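Local coordinates for glucose-6-phosphate dehydrogenase (Trypanosoma cruzi, PDB 5AQ1), which catalyses the oxidation of glucose 6-phosphate to 6-phosphogluconolactone with reduction of NADP+ to NADPH, the entry step of the pentose phosphate pathway, at residues 239-244 and 379-384; 233-238 and 354-359; 390-395 and 409-414. One frame throughout, in Å; residues are numbered along the deposited sequence.

Interaction 1 of 3, residues 239-244 and 379-384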
# COMPACT_ATOMS: atom_id res chain seq x y z
N SER B 239 2.22 5.61 6.16
CA SER B 239 3.48 6.33 5.98
C SER B 239 3.65 7.53 6.92
O SER B 239 4.77 7.91 7.25
CB SER B 239 3.61 6.81 4.53
OG SER B 239 3.70 5.73 3.63
N ILE B 240 2.53 8.13 7.36
CA ILE B 240 2.58 9.33 8.19
C ILE B 240 2.52 8.98 9.68
O ILE B 240 1.62 8.26 10.12
CB ILE B 240 1.46 10.32 7.83
CG1 ILE B 240 1.65 10.84 6.41
CG2 ILE B 240 1.44 11.49 8.81
CD1 ILE B 240 0.49 11.65 5.87
N ALA B 241 3.48 9.50 10.43
CA ALA B 241 3.58 9.27 11.87
C ALA B 241 2.90 10.38 12.67
O ALA B 241 2.31 10.12 13.71
CB ALA B 241 5.04 9.16 12.29
N CYS B 242 3.01 11.62 12.18
CA CYS B 242 2.50 12.78 12.91
C CYS B 242 2.38 14.00 11.99
O CYS B 242 3.22 14.21 11.11
CB CYS B 242 3.44 13.10 14.07
SG CYS B 242 2.92 14.53 15.05
N VAL B 243 1.33 14.79 12.21
CA VAL B 243 1.11 16.04 11.47
C VAL B 243 1.04 17.21 12.45
O VAL B 243 0.25 17.18 13.39
CB VAL B 243 -0.18 15.99 10.64
CG1 VAL B 243 -0.46 17.32 9.97
CG2 VAL B 243 -0.11 14.88 9.60
N GLN B 244 1.87 18.23 12.22
CA GLN B 244 1.90 19.41 13.07
C GLN B 244 1.55 20.66 12.27
O GLN B 244 2.10 20.89 11.20
CB GLN B 244 3.27 19.58 13.72
CG GLN B 244 3.27 20.55 14.90
CD GLN B 244 4.66 20.86 15.42
OE1 GLN B 244 4.97 20.60 16.57
NE2 GLN B 244 5.50 21.42 14.56
N GLN B 379 5.27 14.76 9.26
CA GLN B 379 6.38 13.92 9.70
C GLN B 379 6.08 12.44 9.46
O GLN B 379 5.17 11.87 10.06
CB GLN B 379 6.67 14.17 11.18
CG GLN B 379 7.87 13.42 11.72
CD GLN B 379 8.31 13.94 13.07
OE1 GLN B 379 7.98 13.36 14.10
NE2 GLN B 379 9.05 15.04 13.08
N PHE B 380 6.87 11.83 8.57
CA PHE B 380 6.69 10.43 8.21
C PHE B 380 7.34 9.50 9.23
O PHE B 380 8.10 9.92 10.11
CB PHE B 380 7.25 10.15 6.81
CG PHE B 380 6.60 10.97 5.73
CD1 PHE B 380 5.37 10.60 5.21
CD2 PHE B 380 7.21 12.13 5.25
CE1 PHE B 380 4.76 11.36 4.22
CE2 PHE B 380 6.60 12.89 4.26
CZ PHE B 380 5.37 12.50 3.74
N LYS B 381 7.00 8.22 9.12
CA LYS B 381 7.53 7.20 10.02
C LYS B 381 9.00 6.94 9.76
O LYS B 381 9.52 7.23 8.68
CB LYS B 381 6.76 5.89 9.84
CG LYS B 381 5.35 5.91 10.39
CD LYS B 381 4.57 4.71 9.89
CE LYS B 381 3.49 4.30 10.87
NZ LYS B 381 2.54 3.34 10.25
N ASP B 382 9.67 6.39 10.76
CA ASP B 382 11.05 5.98 10.63
C ASP B 382 11.18 4.80 9.68
O ASP B 382 10.37 3.87 9.72
CB ASP B 382 11.62 5.57 11.99
CG ASP B 382 11.81 6.74 12.90
OD1 ASP B 382 12.83 7.45 12.75
OD2 ASP B 382 10.94 6.94 13.78
N GLU B 383 12.19 4.85 8.82
CA GLU B 383 12.66 3.66 8.14
C GLU B 383 13.66 3.01 9.10
O GLU B 383 14.78 3.51 9.28
CB GLU B 383 13.28 4.01 6.79
CG GLU B 383 13.39 2.83 5.84
CD GLU B 383 12.05 2.27 5.37
OE1 GLU B 383 11.03 3.00 5.42
OE2 GLU B 383 12.02 1.10 4.93
N ILE B 384 13.23 1.93 9.76
CA ILE B 384 13.98 1.34 10.86
C ILE B 384 15.27 0.67 10.39
O ILE B 384 16.31 0.81 11.03
CB ILE B 384 13.12 0.34 11.67
CG1 ILE B 384 11.93 1.06 12.31
CG2 ILE B 384 13.95 -0.36 12.75
CD1 ILE B 384 10.80 0.15 12.73

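Interaction 2 of 3, residues 233-238 and 354-359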
# COMPACT_ATOMS: atom_id res chain seq x y z
N ALA B 233 0.17 8.65 -2.76
CA ALA B 233 0.51 7.33 -2.24
C ALA B 233 0.96 7.34 -0.77
O ALA B 233 0.79 6.34 -0.07
CB ALA B 233 1.58 6.68 -3.10
N LEU B 234 1.53 8.45 -0.33
CA LEU B 234 2.07 8.57 1.03
C LEU B 234 1.09 9.13 2.05
O LEU B 234 1.39 9.14 3.24
CB LEU B 234 3.31 9.46 1.03
CG LEU B 234 4.51 8.99 0.22
CD1 LEU B 234 5.55 10.10 0.09
CD2 LEU B 234 5.13 7.76 0.86
N TRP B 235 -0.08 9.60 1.61
CA TRP B 235 -0.89 10.48 2.46
C TRP B 235 -1.89 9.75 3.36
O TRP B 235 -3.09 10.00 3.30
CB TRP B 235 -1.59 11.54 1.60
CG TRP B 235 -1.68 12.85 2.29
CD1 TRP B 235 -2.63 13.26 3.17
CD2 TRP B 235 -0.75 13.94 2.17
NE1 TRP B 235 -2.37 14.54 3.60
CE2 TRP B 235 -1.22 14.97 3.00
CE3 TRP B 235 0.43 14.13 1.44
CZ2 TRP B 235 -0.54 16.20 3.12
CZ3 TRP B 235 1.09 15.35 1.56
CH2 TRP B 235 0.60 16.37 2.39
N ASN B 236 -1.38 8.86 4.19
CA ASN B 236 -2.23 8.08 5.10
C ASN B 236 -1.41 7.53 6.27
O ASN B 236 -0.20 7.74 6.33
CB ASN B 236 -2.92 6.96 4.33
CG ASN B 236 -1.94 6.02 3.66
OD1 ASN B 236 -0.98 5.57 4.29
ND2 ASN B 236 -2.16 5.73 2.39
N SER B 237 -2.08 6.83 7.18
CA SER B 237 -1.45 6.37 8.42
C SER B 237 -0.36 5.31 8.23
O SER B 237 0.39 5.04 9.17
CB SER B 237 -2.51 5.84 9.38
OG SER B 237 -3.00 4.60 8.95
N ASN B 238 -0.28 4.70 7.04
CA ASN B 238 0.78 3.74 6.74
C ASN B 238 2.16 4.38 6.68
O ASN B 238 3.15 3.77 7.08
CB ASN B 238 0.52 3.02 5.42
CG ASN B 238 -0.77 2.22 5.43
OD1 ASN B 238 -1.32 1.91 6.49
ND2 ASN B 238 -1.25 1.86 4.24
N ASP B 354 -10.31 5.73 8.37
CA ASP B 354 -9.33 4.72 8.00
C ASP B 354 -8.04 5.30 7.43
O ASP B 354 -6.99 4.68 7.54
CB ASP B 354 -9.98 3.73 7.04
CG ASP B 354 -11.13 2.98 7.68
OD1 ASP B 354 -10.87 2.18 8.61
OD2 ASP B 354 -12.29 3.20 7.28
N ARG B 355 -8.12 6.48 6.83
CA ARG B 355 -6.92 7.16 6.35
C ARG B 355 -6.04 7.62 7.51
O ARG B 355 -4.81 7.58 7.40
CB ARG B 355 -7.30 8.35 5.48
CG ARG B 355 -6.11 9.11 4.89
CD ARG B 355 -6.57 10.30 4.07
NE ARG B 355 -7.23 9.88 2.84
CZ ARG B 355 -6.61 9.63 1.69
NH1 ARG B 355 -5.28 9.75 1.58
NH2 ARG B 355 -7.32 9.25 0.63
N TRP B 356 -6.66 8.05 8.61
CA TRP B 356 -5.96 8.80 9.66
C TRP B 356 -5.92 8.16 11.04
O TRP B 356 -5.37 8.74 11.97
CB TRP B 356 -6.59 10.20 9.78
CG TRP B 356 -6.39 11.03 8.57
CD1 TRP B 356 -7.35 11.53 7.75
CD2 TRP B 356 -5.13 11.45 8.03
NE1 TRP B 356 -6.77 12.25 6.73
CE2 TRP B 356 -5.41 12.21 6.87
CE3 TRP B 356 -3.79 11.25 8.40
CZ2 TRP B 356 -4.40 12.78 6.10
CZ3 TRP B 356 -2.80 11.82 7.63
CH2 TRP B 356 -3.11 12.58 6.49
N HIS B 357 -6.48 6.96 11.18
CA HIS B 357 -6.52 6.31 12.49
C HIS B 357 -5.12 6.17 13.08
O HIS B 357 -4.20 5.68 12.41
CB HIS B 357 -7.18 4.93 12.41
CG HIS B 357 -7.25 4.22 13.73
ND1 HIS B 357 -8.01 4.68 14.79
CD2 HIS B 357 -6.66 3.08 14.15
CE1 HIS B 357 -7.88 3.85 15.81
NE2 HIS B 357 -7.07 2.87 15.45
N GLY B 358 -4.96 6.63 14.31
CA GLY B 358 -3.70 6.52 15.04
C GLY B 358 -2.68 7.60 14.74
O GLY B 358 -1.59 7.58 15.32
N VAL B 359 -3.00 8.53 13.85
CA VAL B 359 -2.08 9.61 13.48
C VAL B 359 -2.43 10.85 14.29
O VAL B 359 -3.48 11.46 14.06
CB VAL B 359 -2.17 9.94 11.97
CG1 VAL B 359 -1.15 11.00 11.59
CG2 VAL B 359 -1.95 8.68 11.15
O HOH W 1 -4.33 4.60 6.68
O HOH W 2 -3.99 2.74 11.43

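Interaction 3 of 3, residues 390-395 and 409-414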
# COMPACT_ATOMS: atom_id res chain seq x y z
N SER B 390 21.09 6.04 12.47
CA SER B 390 21.84 6.83 11.49
C SER B 390 20.94 7.47 10.43
O SER B 390 21.43 8.03 9.45
CB SER B 390 22.92 5.98 10.83
OG SER B 390 23.90 5.60 11.77
N THR B 391 19.63 7.36 10.61
CA THR B 391 18.68 8.15 9.84
C THR B 391 17.65 8.71 10.82
O THR B 391 17.67 8.39 12.01
CB THR B 391 18.00 7.33 8.72
OG1 THR B 391 17.26 8.20 7.85
CG2 THR B 391 17.07 6.25 9.27
N GLN B 392 16.77 9.56 10.31
CA GLN B 392 15.69 10.13 11.12
C GLN B 392 14.48 10.32 10.24
O GLN B 392 14.54 10.13 9.02
CB GLN B 392 16.11 11.44 11.80
CG GLN B 392 17.28 12.16 11.17
CD GLN B 392 18.07 13.03 12.12
OE1 GLN B 392 18.46 14.13 11.75
NE2 GLN B 392 18.32 12.57 13.35
N ARG B 393 13.36 10.66 10.86
CA ARG B 393 12.10 10.74 10.16
C ARG B 393 12.15 11.75 9.03
O ARG B 393 12.60 12.88 9.22
CB ARG B 393 10.98 11.12 11.12
CG ARG B 393 10.61 10.01 12.08
CD ARG B 393 9.54 10.49 13.04
NE ARG B 393 9.04 9.42 13.90
CZ ARG B 393 8.07 9.57 14.80
NH1 ARG B 393 7.49 10.76 14.98
NH2 ARG B 393 7.69 8.53 15.53
N ASN B 394 11.69 11.35 7.85
CA ASN B 394 11.43 12.29 6.77
C ASN B 394 10.33 13.25 7.19
O ASN B 394 9.50 12.93 8.03
CB ASN B 394 11.01 11.58 5.48
CG ASN B 394 12.08 10.66 4.91
OD1 ASN B 394 11.76 9.80 4.10
ND2 ASN B 394 13.33 10.82 5.33
N GLU B 395 10.32 14.43 6.58
CA GLU B 395 9.33 15.44 6.92
C GLU B 395 9.08 16.33 5.72
O GLU B 395 10.01 16.88 5.14
CB GLU B 395 9.83 16.26 8.10
CG GLU B 395 8.74 16.86 8.96
CD GLU B 395 9.28 17.80 10.01
OE1 GLU B 395 10.07 18.71 9.65
OE2 GLU B 395 8.94 17.64 11.19
N LYS B 409 12.47 17.14 3.96
CA LYS B 409 13.64 16.77 4.73
C LYS B 409 13.86 15.28 4.63
O LYS B 409 12.95 14.49 4.88
CB LYS B 409 13.47 17.16 6.20
CG LYS B 409 13.27 18.65 6.42
CD LYS B 409 12.92 18.95 7.87
CE LYS B 409 14.13 18.86 8.78
NZ LYS B 409 13.76 19.13 10.20
N LEU B 410 15.08 14.88 4.26
CA LEU B 410 15.43 13.47 4.16
C LEU B 410 16.89 13.24 4.52
O LEU B 410 17.65 14.18 4.74
CB LEU B 410 15.10 12.92 2.77
CG LEU B 410 15.24 13.80 1.52
CD1 LEU B 410 16.64 14.34 1.38
CD2 LEU B 410 14.86 13.02 0.28
N THR B 411 17.27 11.96 4.60
CA THR B 411 18.64 11.57 4.91
C THR B 411 19.42 11.28 3.63
O THR B 411 18.88 10.70 2.68
CB THR B 411 18.64 10.34 5.83
OG1 THR B 411 17.99 10.67 7.06
CG2 THR B 411 20.06 9.88 6.13
N ALA B 412 20.67 11.71 3.60
CA ALA B 412 21.56 11.47 2.47
C ALA B 412 22.97 11.19 2.97
O ALA B 412 23.29 11.44 4.13
CB ALA B 412 21.55 12.67 1.54
N LYS B 413 23.80 10.66 2.08
CA LYS B 413 25.22 10.47 2.37
C LYS B 413 25.88 11.83 2.54
O LYS B 413 25.60 12.74 1.78
CB LYS B 413 25.88 9.69 1.24
CG LYS B 413 27.38 9.45 1.41
CD LYS B 413 28.02 9.01 0.11
CE LYS B 413 29.53 9.09 0.18
NZ LYS B 413 30.03 10.49 0.16
N THR B 414 26.74 11.96 3.55
CA THR B 414 27.52 13.19 3.73
C THR B 414 28.44 13.39 2.54
O THR B 414 29.25 12.51 2.23
CB THR B 414 28.38 13.17 5.01
OG1 THR B 414 29.13 11.95 5.06
CG2 THR B 414 27.51 13.27 6.25
O HOH W 3 15.35 12.00 7.27

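Interaction 1 of 3, residues 239-244 and 379-384
Antiparallel pairing joins residues 239-244 to 379-384, and it slips by one residue between the Ile240-Phe380 pair and the Cys242-Gln379 pair: a classic beta bulge in which Ala241 and Cys242 both face Gln379. The carbonyl oxygen of Gln379 takes two bonds, from Ala241 N at 2.9 Å and Cys242 N at 3.0 Å, both lying in its carbonyl plane. Gln379 N returns a bond to Cys242 O, and beyond the bulge Lys381 N reaches Ser239 O at 2.9 Å. Phe380, its CG beside the backbone N (chi1 -59°), lays its ring beside Ser239 and Ile240 at the start of strand 240-248. There CE1 lies 3.8 Å from Ile240 CG1, and Ser239 O lies at the ring edge near its plane. Ala241 has only a methyl to place, and this CB lies close to Gln379 O and 3.8 Å from the aliphatic CG of Lys381, whose extended chain carries NZ on to the carbonyls of Ser237 and Asn238. Gln379 sends its amide to Arg393 and Glu395. The bulge thus serves two donors with one acceptor where strand 373-380 ends, with apolar contact on the Phe380 flank and polar side chains that link this strand end to neighbouring loops.

Interaction 2 of 3, residues 233-238 and 354-359
The indoles of Trp235 and Trp356 form the buried, apolar part of this contact, in which the loop between helix 229-232 and strand 240-248 meets the loop between strands 344-349 and 361-366. CD1 of Trp235 lies 3.4 Å from CH2 of Trp356; the ring planes stand at 85°, and the pyrrole side of Trp235 comes to the edge of the Trp356 benzene ring, close to its plane. Each indole also turns its NE1 to a backbone carbonyl, that of Leu281 for Trp235 and that of Thr282 for Trp356, which suits tryptophan to a buried site: a broad apolar surface with one polar atom satisfied. Beside the pair, a bend at chi3 (-70°) brings Arg355 NH1 to Trp235 O at 2.8 Å; the oxygen lies in the guanidinium plane, although the donor stands above the carbonyl plane. Arg355 CG lies over one face of the Trp356 ring, toward its rim, and NE forms a salt bridge with Glu284. Ser237 is held directly too, its N bonded to Arg355 O at 2.8 Å and its CB against Val359 CG2. Looser is the side toward exposed His357, where Ser237 OG is joined to the other loop through water: water 1, 2.6 Å from OG, donates to the carbonyls of Asp354 and Arg355, and water 2 links OG to His357 O. Direct bonds and buried rings thus set the loops together, while a small hydroxyl lets water bridge to three carbonyls.

Interaction 3 of 3, residues 390-395 and 409-414
Thr391 holds OG1 opposite its backbone N (chi1 -170°), while Thr411 turns OG1 in beside its own N (chi1 -62°), and the two hydroxyls meet at 2.7 Å as the side chains cross at about a right angle. Thr391 OG1 is also bonded to Ala227 O of the second subunit. Threonine suits both places, since a short beta-branched side chain brings a hydroxyl close to the backbone and still offers apolar surface: Thr411 packs on Val223 of the second subunit. Water 3 extends this polar cluster, donating to Gln392 O at 2.7 Å, pairing with Thr411 OG1, and accepting a weak bond from Asn394 ND2. The amide of Asn394 thereby serves two partners with its two ends, ND2 meeting the water while OD1 accepts from Val230 N of the second subunit.

Beyond Asn394 the loop enters the large mixed beta sheet of the C-terminal domain, where strand 395-401 runs antiparallel to 405-413. Glu395 and Lys409 form a hydrogen-bonded pair there: Glu395 N reaches Lys409 O at 3.1 Å, and Lys409 N reaches Glu395 O at 2.7 Å. Their side chains lie alongside each other on the same face of the sheet. Lys409 bends at its third torsion (chi3 76°), which lays its CD 3.4 Å from Glu395 OE1 and leaves NZ in a long salt bridge with that oxygen, at 3.8 Å. Glutamate suits this place because its two oxygens can serve several donors: OE1 also forms a salt bridge with Arg377, and OE2 is hydrogen-bonded to Tyr506 OH. Further along the strand, Leu410 packs on Phe231 of the second subunit, and Thr411 N binds Asn228 OD1 of that chain.

How the interactions relate
Interactions 1 and 3 are buried and belong to one mixed sheet, whereas interaction 2 joins loops beside it and is only partly buried. Strand 373-380 connects interactions 1 and 3, for Phe380 N bonds to Asn394 O. Interactions 1 and 2 meet where Ser239 and Ile240 pack against the carbonyl oxygen of Leu234. Interactions 2 and 3 do not touch, their nearest atoms lying about 7 Å apart. Backbone pairing dominates interaction 1; interaction 2 relies on aromatic and arginine contacts with bridging water; interaction 3 adds hydroxyls, an amide and charged groups to a backbone pair. All three touch the second subunit.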